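Local atomic coordinates of ATP-dependent DNA helicase RecQ (Porphyromonas gingivalis, PDB entry 3IUO), a protein that probably couples ATP hydrolysis to the unwinding of duplex DNA in the 3'-5' direction, the chain here being its C-terminal part with a helix-turn-helix domain. Residues V23-V26 with Q27-R31; V33-D36 with D37-V40. All blocks are in the same frame, centred on the assembly; numbering follows the deposited sequence.

Contact 1: V23-V26 with Q27-R31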
ATOM      1  N   VAL B  23      14.543  15.768   9.094  1.00 10.52           N
ATOM      2  CA  VAL B  23      14.534  17.141   8.618  1.00 11.65           C
ATOM      3  C   VAL B  23      15.784  17.355   7.757  1.00 11.63           C
ATOM      4  O   VAL B  23      15.692  17.973   6.683  1.00 13.03           O
ATOM      5  CB  VAL B  23      14.448  18.152   9.780  1.00 11.03           C
ATOM      6  CG1 VAL B  23      14.845  19.564   9.301  1.00 11.96           C
ATOM      7  CG2 VAL B  23      13.037  18.162  10.387  1.00 12.33           C
ATOM      8  N   SER B  24      16.934  16.849   8.234  1.00 11.91           N
ATOM      9  CA  SER B  24      18.201  16.952   7.505  0.50 12.29           C
ATOM     10  C   SER B  24      18.126  16.247   6.158  1.00 12.69           C
ATOM     11  O   SER B  24      18.556  16.783   5.145  1.00 12.30           O
ATOM     12  CB  SER B  24      19.352  16.369   8.329  0.50 12.30           C
ATOM     13  OG  SER B  24      19.676  17.210   9.418  0.50 12.67           O
ATOM     14  N   ILE B  25      17.547  15.046   6.143  1.00 12.75           N
ATOM     15  CA  ILE B  25      17.420  14.272   4.889  1.00 12.58           C
ATOM     16  C   ILE B  25      16.595  15.030   3.838  1.00 12.88           C
ATOM     17  O   ILE B  25      16.952  15.069   2.651  1.00 13.37           O
ATOM     18  CB  ILE B  25      16.847  12.865   5.154  1.00 12.61           C
ATOM     19  CG1 ILE B  25      17.919  12.021   5.867  1.00 11.78           C
ATOM     20  CG2 ILE B  25      16.479  12.158   3.853  1.00 13.36           C
ATOM     21  CD1 ILE B  25      17.373  10.744   6.524  1.00 11.45           C
ATOM     22  N   VAL B  26      15.492  15.619   4.279  1.00 13.08           N
ATOM     23  CA  VAL B  26      14.636  16.405   3.388  1.00 11.75           C
ATOM     24  C   VAL B  26      15.424  17.580   2.814  1.00 12.51           C
ATOM     25  O   VAL B  26      15.345  17.868   1.627  1.00 11.62           O
ATOM     26  CB  VAL B  26      13.372  16.868   4.133  1.00 12.34           C
ATOM     27  CG1 VAL B  26      12.583  17.870   3.283  1.00 10.17           C
ATOM     28  CG2 VAL B  26      12.514  15.668   4.482  1.00 13.29           C
ATOM     29  N   GLN B  27      16.212  18.235   3.666  1.00 12.76           N
ATOM     30  CA  GLN B  27      17.011  19.370   3.207  1.00 13.17           C
ATOM     31  C   GLN B  27      18.059  18.912   2.200  1.00 12.94           C
ATOM     32  O   GLN B  27      18.278  19.584   1.183  1.00 12.08           O
ATOM     33  CB  GLN B  27      17.656  20.080   4.396  1.00 13.84           C
ATOM     34  CG  GLN B  27      16.643  20.802   5.277  1.00 16.75           C
ATOM     35  CD  GLN B  27      17.254  21.407   6.539  1.00 21.05           C
ATOM     36  OE1 GLN B  27      18.320  20.983   7.006  1.00 24.17           O
ATOM     37  NE2 GLN B  27      16.564  22.389   7.110  1.00 22.41           N
ATOM     38  N   GLN B  28      18.700  17.772   2.486  1.00 12.60           N
ATOM     39  CA  GLN B  28      19.684  17.182   1.573  1.00 12.62           C
ATOM     40  C   GLN B  28      19.070  16.857   0.211  1.00 12.80           C
ATOM     41  O   GLN B  28      19.659  17.143  -0.837  1.00 13.66           O
ATOM     42  CB  GLN B  28      20.347  15.943   2.184  1.00 13.09           C
ATOM     43  CG  GLN B  28      21.416  16.294   3.231  1.00 13.84           C
ATOM     44  CD  GLN B  28      21.774  15.094   4.082  1.00 12.90           C
ATOM     45  OE1 GLN B  28      20.907  14.489   4.739  1.00 15.25           O
ATOM     46  NE2 GLN B  28      23.041  14.734   4.078  1.00 18.63           N
ATOM     47  N   ILE B  29      17.866  16.294   0.224  1.00 12.65           N
ATOM     48  CA  ILE B  29      17.227  15.926  -1.025  1.00 12.58           C
ATOM     49  C   ILE B  29      16.882  17.190  -1.793  1.00 12.49           C
ATOM     50  O   ILE B  29      17.063  17.246  -3.003  1.00 13.36           O
ATOM     51  CB  ILE B  29      15.984  15.054  -0.800  1.00 11.70           C
ATOM     52  CG1 ILE B  29      16.406  13.628  -0.362  1.00 10.70           C
ATOM     53  CG2 ILE B  29      15.128  14.984  -2.073  1.00 13.00           C
ATOM     54  CD1 ILE B  29      15.265  12.766   0.163  1.00  8.72           C
ATOM     55  N   ASP B  30      16.432  18.225  -1.086  1.00 13.32           N
ATOM     56  CA  ASP B  30      16.109  19.492  -1.743  1.00 13.63           C
ATOM     57  C   ASP B  30      17.342  20.094  -2.406  1.00 13.48           C
ATOM     58  O   ASP B  30      17.229  20.745  -3.448  1.00 13.64           O
ATOM     59  CB  ASP B  30      15.506  20.488  -0.751  1.00 13.65           C
ATOM     60  CG  ASP B  30      14.886  21.713  -1.441  1.00 18.09           C
ATOM     61  OD1 ASP B  30      14.607  21.682  -2.660  1.00 23.94           O
ATOM     62  OD2 ASP B  30      14.675  22.734  -0.754  1.00 22.80           O
ATOM     63  N   ARG B  31      18.500  19.863  -1.785  1.00 13.68           N
ATOM     64  CA  ARG B  31      19.792  20.347  -2.291  1.00 13.97           C
ATOM     65  C   ARG B  31      20.408  19.379  -3.304  1.00 14.05           C
ATOM     66  O   ARG B  31      21.554  19.564  -3.711  1.00 13.94           O
ATOM     67  CB  ARG B  31      20.796  20.606  -1.153  1.00 14.04           C
ATOM     68  CG  ARG B  31      20.384  21.697  -0.161  1.00 17.18           C
ATOM     69  CD  ARG B  31      21.510  22.165   0.767  1.00 21.42           C
ATOM     70  NE  ARG B  31      22.513  21.137   1.090  1.00 24.84           N
ATOM     71  CZ  ARG B  31      22.536  20.404   2.207  1.00 26.67           C
ATOM     72  NH1 ARG B  31      21.609  20.556   3.149  1.00 26.52           N
ATOM     73  NH2 ARG B  31      23.510  19.515   2.388  1.00 26.48           N
TER

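Contact 2: V33-D36 with D37-V40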
ATOM      1  N   VAL B  33      21.472  16.259  -3.147  1.00 12.07           N
ATOM      2  CA  VAL B  33      22.576  15.405  -2.694  1.00 11.53           C
ATOM      3  C   VAL B  33      22.191  13.961  -3.045  1.00 11.90           C
ATOM      4  O   VAL B  33      21.069  13.551  -2.787  1.00 11.47           O
ATOM      5  CB  VAL B  33      22.797  15.535  -1.167  1.00 11.69           C
ATOM      6  CG1 VAL B  33      23.936  14.643  -0.694  1.00 12.56           C
ATOM      7  CG2 VAL B  33      23.077  16.978  -0.803  1.00 11.52           C
ATOM      8  N   ALA B  34      23.116  13.198  -3.626  1.00 11.45           N
ATOM      9  CA  ALA B  34      22.822  11.823  -4.046  1.00 10.63           C
ATOM     10  C   ALA B  34      22.398  10.994  -2.837  1.00 10.73           C
ATOM     11  O   ALA B  34      22.948  11.146  -1.744  1.00  9.82           O
ATOM     12  CB  ALA B  34      24.025  11.195  -4.747  1.00 11.27           C
ATOM     13  N   LEU B  35      21.390  10.145  -3.027  1.00  9.82           N
ATOM     14  CA  LEU B  35      20.835   9.385  -1.910  0.50  9.94           C
ATOM     15  C   LEU B  35      21.862   8.476  -1.244  1.00 10.24           C
ATOM     16  O   LEU B  35      21.856   8.330  -0.019  1.00 10.20           O
ATOM     17  CB  LEU B  35      19.579   8.615  -2.317  0.50  9.54           C
ATOM     18  CG  LEU B  35      18.266   9.379  -2.079  0.50  8.92           C
ATOM     19  CD1 LEU B  35      18.163  10.593  -2.993  0.50  6.96           C
ATOM     20  CD2 LEU B  35      17.065   8.452  -2.254  0.50  7.28           C
ATOM     21  N   ASP B  36      22.757   7.889  -2.029  1.00 10.45           N
ATOM     22  CA  ASP B  36      23.808   7.075  -1.433  1.00 11.28           C
ATOM     23  C   ASP B  36      24.759   7.948  -0.580  1.00 11.36           C
ATOM     24  O   ASP B  36      25.219   7.515   0.479  1.00 11.95           O
ATOM     25  CB  ASP B  36      24.527   6.189  -2.476  1.00 11.56           C
ATOM     26  CG  ASP B  36      25.047   6.969  -3.682  1.00 12.90           C
ATOM     27  OD1 ASP B  36      24.533   8.068  -4.007  1.00 13.67           O
ATOM     28  OD2 ASP B  36      25.987   6.467  -4.322  1.00 12.91           O
ATOM     29  N   ASP B  37      25.006   9.188  -1.006  1.00 11.49           N
ATOM     30  CA  ASP B  37      25.780  10.134  -0.192  1.00 11.64           C
ATOM     31  C   ASP B  37      25.032  10.563   1.070  1.00 11.00           C
ATOM     32  O   ASP B  37      25.635  10.702   2.141  1.00 11.47           O
ATOM     33  CB  ASP B  37      26.212  11.364  -1.002  1.00 11.76           C
ATOM     34  CG  ASP B  37      27.238  11.036  -2.071  1.00 14.08           C
ATOM     35  OD1 ASP B  37      27.837   9.936  -2.037  1.00 16.63           O
ATOM     36  OD2 ASP B  37      27.451  11.899  -2.950  1.00 17.69           O
ATOM     37  N   ILE B  38      23.719  10.746   0.957  1.00 10.68           N
ATOM     38  CA  ILE B  38      22.914  11.030   2.133  1.00 10.18           C
ATOM     39  C   ILE B  38      23.027   9.867   3.149  1.00 10.84           C
ATOM     40  O   ILE B  38      23.236  10.098   4.331  1.00 10.58           O
ATOM     41  CB  ILE B  38      21.416  11.296   1.755  1.00  9.46           C
ATOM     42  CG1 ILE B  38      21.291  12.543   0.875  1.00  9.69           C
ATOM     43  CG2 ILE B  38      20.573  11.446   3.002  1.00  9.78           C
ATOM     44  CD1 ILE B  38      19.849  12.845   0.395  1.00 10.78           C
ATOM     45  N   ALA B  39      22.898   8.631   2.670  1.00 12.41           N
ATOM     46  CA  ALA B  39      23.039   7.441   3.520  1.00 12.66           C
ATOM     47  C   ALA B  39      24.333   7.501   4.317  1.00 13.77           C
ATOM     48  O   ALA B  39      24.312   7.434   5.549  1.00 14.60           O
ATOM     49  CB  ALA B  39      23.016   6.170   2.668  1.00 13.39           C
ATOM     50  N   VAL B  40      25.447   7.663   3.610  1.00 13.99           N
ATOM     51  CA  VAL B  40      26.762   7.641   4.261  1.00 15.00           C
ATOM     52  C   VAL B  40      26.897   8.755   5.297  1.00 15.14           C
ATOM     53  O   VAL B  40      27.397   8.514   6.397  1.00 15.29           O
ATOM     54  CB  VAL B  40      27.958   7.556   3.252  1.00 15.37           C
ATOM     55  CG1 VAL B  40      27.774   6.379   2.292  1.00 14.60           C
ATOM     56  CG2 VAL B  40      28.176   8.868   2.478  1.00 16.38           C
TER
HETATM   57  O   HOH W   1      25.743  14.338  -4.176  1.00 13.51           O

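Contact 1: V23-V26 with Q27-R31
Ile25 and Ile29, one turn apart on helix 15-30, form the tightly packed side of this contact. The CG2 methyl of Ile25 meets CD1 of Ile29 at 3.9 Å, the two side chains lying aslant to each other. Ile29 keeps CG1 beside its own backbone N and anti to its carbonyl carbon (chi1 -73°), which folds that methylene back over the previous turn, 3.4 Å from Ile25 O. Both isoleucines are buried: Leu49 and Ile56 of helix 46-58 lie against Ile25, and Ile38 of helix 35-41 packs on both. Gln28 borders this apolar strip, with its CG 3.5 Å from Ser24 O.

The other side is looser and faces solvent. Here Val23 and Gln27 run alongside one another and point the same way, but the aliphatic part of Gln27 sits closer to the backbone than to the valine: its CG is 3.3 Å from Val23 O, whereas NE2 comes no nearer than 4.0 Å to Val23 CG1. Asp30 is likewise exposed, and its carboxylate leads away from the preceding turn.

Beneath both sides the backbone is regular. Gln27, Gln28, Ile29 and Asp30 each donate their N-H to the carbonyl four residues earlier, the shortest bond being Gln28 N to Ser24 O at 2.8 Å. Arg31 N still bonds to Gln27 O, although Arg31 itself leaves helical geometry. This is the final part of an amphipathic alpha-helix, its apolar face turned into the core of a RecQ-1-like helix-turn-helix domain.

Contact 2: V33-D36 with D37-V40
Asp37, the first residue of 37-40, reaches back toward the start of helix 35-41, where its carboxylate lies beside the methyl of Ala34, OD2 being 3.9 Å from Ala34 CB. A water also bridges the two residues: it accepts from Ala34 N at 2.9 Å and donates to Asp37 OD2, so a backbone N-H just ahead of the helix is satisfied through solvent. The side chain of Asp36 adds a weak bond, OD1 accepting from Asp37 N at a bent 126°. Asp36 CG sits between its own backbone N and carbonyl carbon (chi1 53°), which keeps the carboxylate near that amide. Asp36 OD1 and Asp37 OD1 are 4.3 Å apart, and the N-terminal end of the helix would probably temper the mutual repulsion of the two acids.

Ile38 turns to the apolar side. Its CG1 approaches Val33 CG1 at 3.7 Å, the valine lying across it, while CD1 is 3.5 Å from Val33 O. Ile38 N donates to Ala34 O, the carbonyl of the N-cap residue, closing the first alpha-helical turn. Helix 35-41 comes second in the chain and, with helix 46-58 after it, probably forms the helix-turn-helix proper; Ile38 faces Ile25 and Ile29 of helix 15-30 as well as Leu49 of helix 46-58.

Ala39 follows, small and buried against Leu49; its CB rests 3.4 Å from Asp36 O. Leu35, one turn back, is packed by Tyr67 and Phe68 of helix 66-72. At Val40 the chain emerges on an exposed face: Val40 N donates to Asp36 O at 3.1 Å, and Val40 CG1 leans over the same oxygen at 3.3 Å.

Overall arrangement
Contacts 1 and 2 come in series along the chain, on helix 15-30 and helix 35-41, with their centres about 10 Å apart and a short connection between the helices. They meet directly. Ile38 of contact 2 inserts its branches against Ile25, Gln28 and Ile29 of contact 1, its CD1 lying 3.6 Å from Ile29 CG1, and Val33 N probably bonds to Gln28 O where the chain turns. Helix 46-58 packs on both contacts through Leu49, giving the two helices a common apolar centre. Both belong to the RecQ-1-like helix-turn-helix domain, a kind of fold often used to bind DNA, which would fit a DNA-binding role in this helicase.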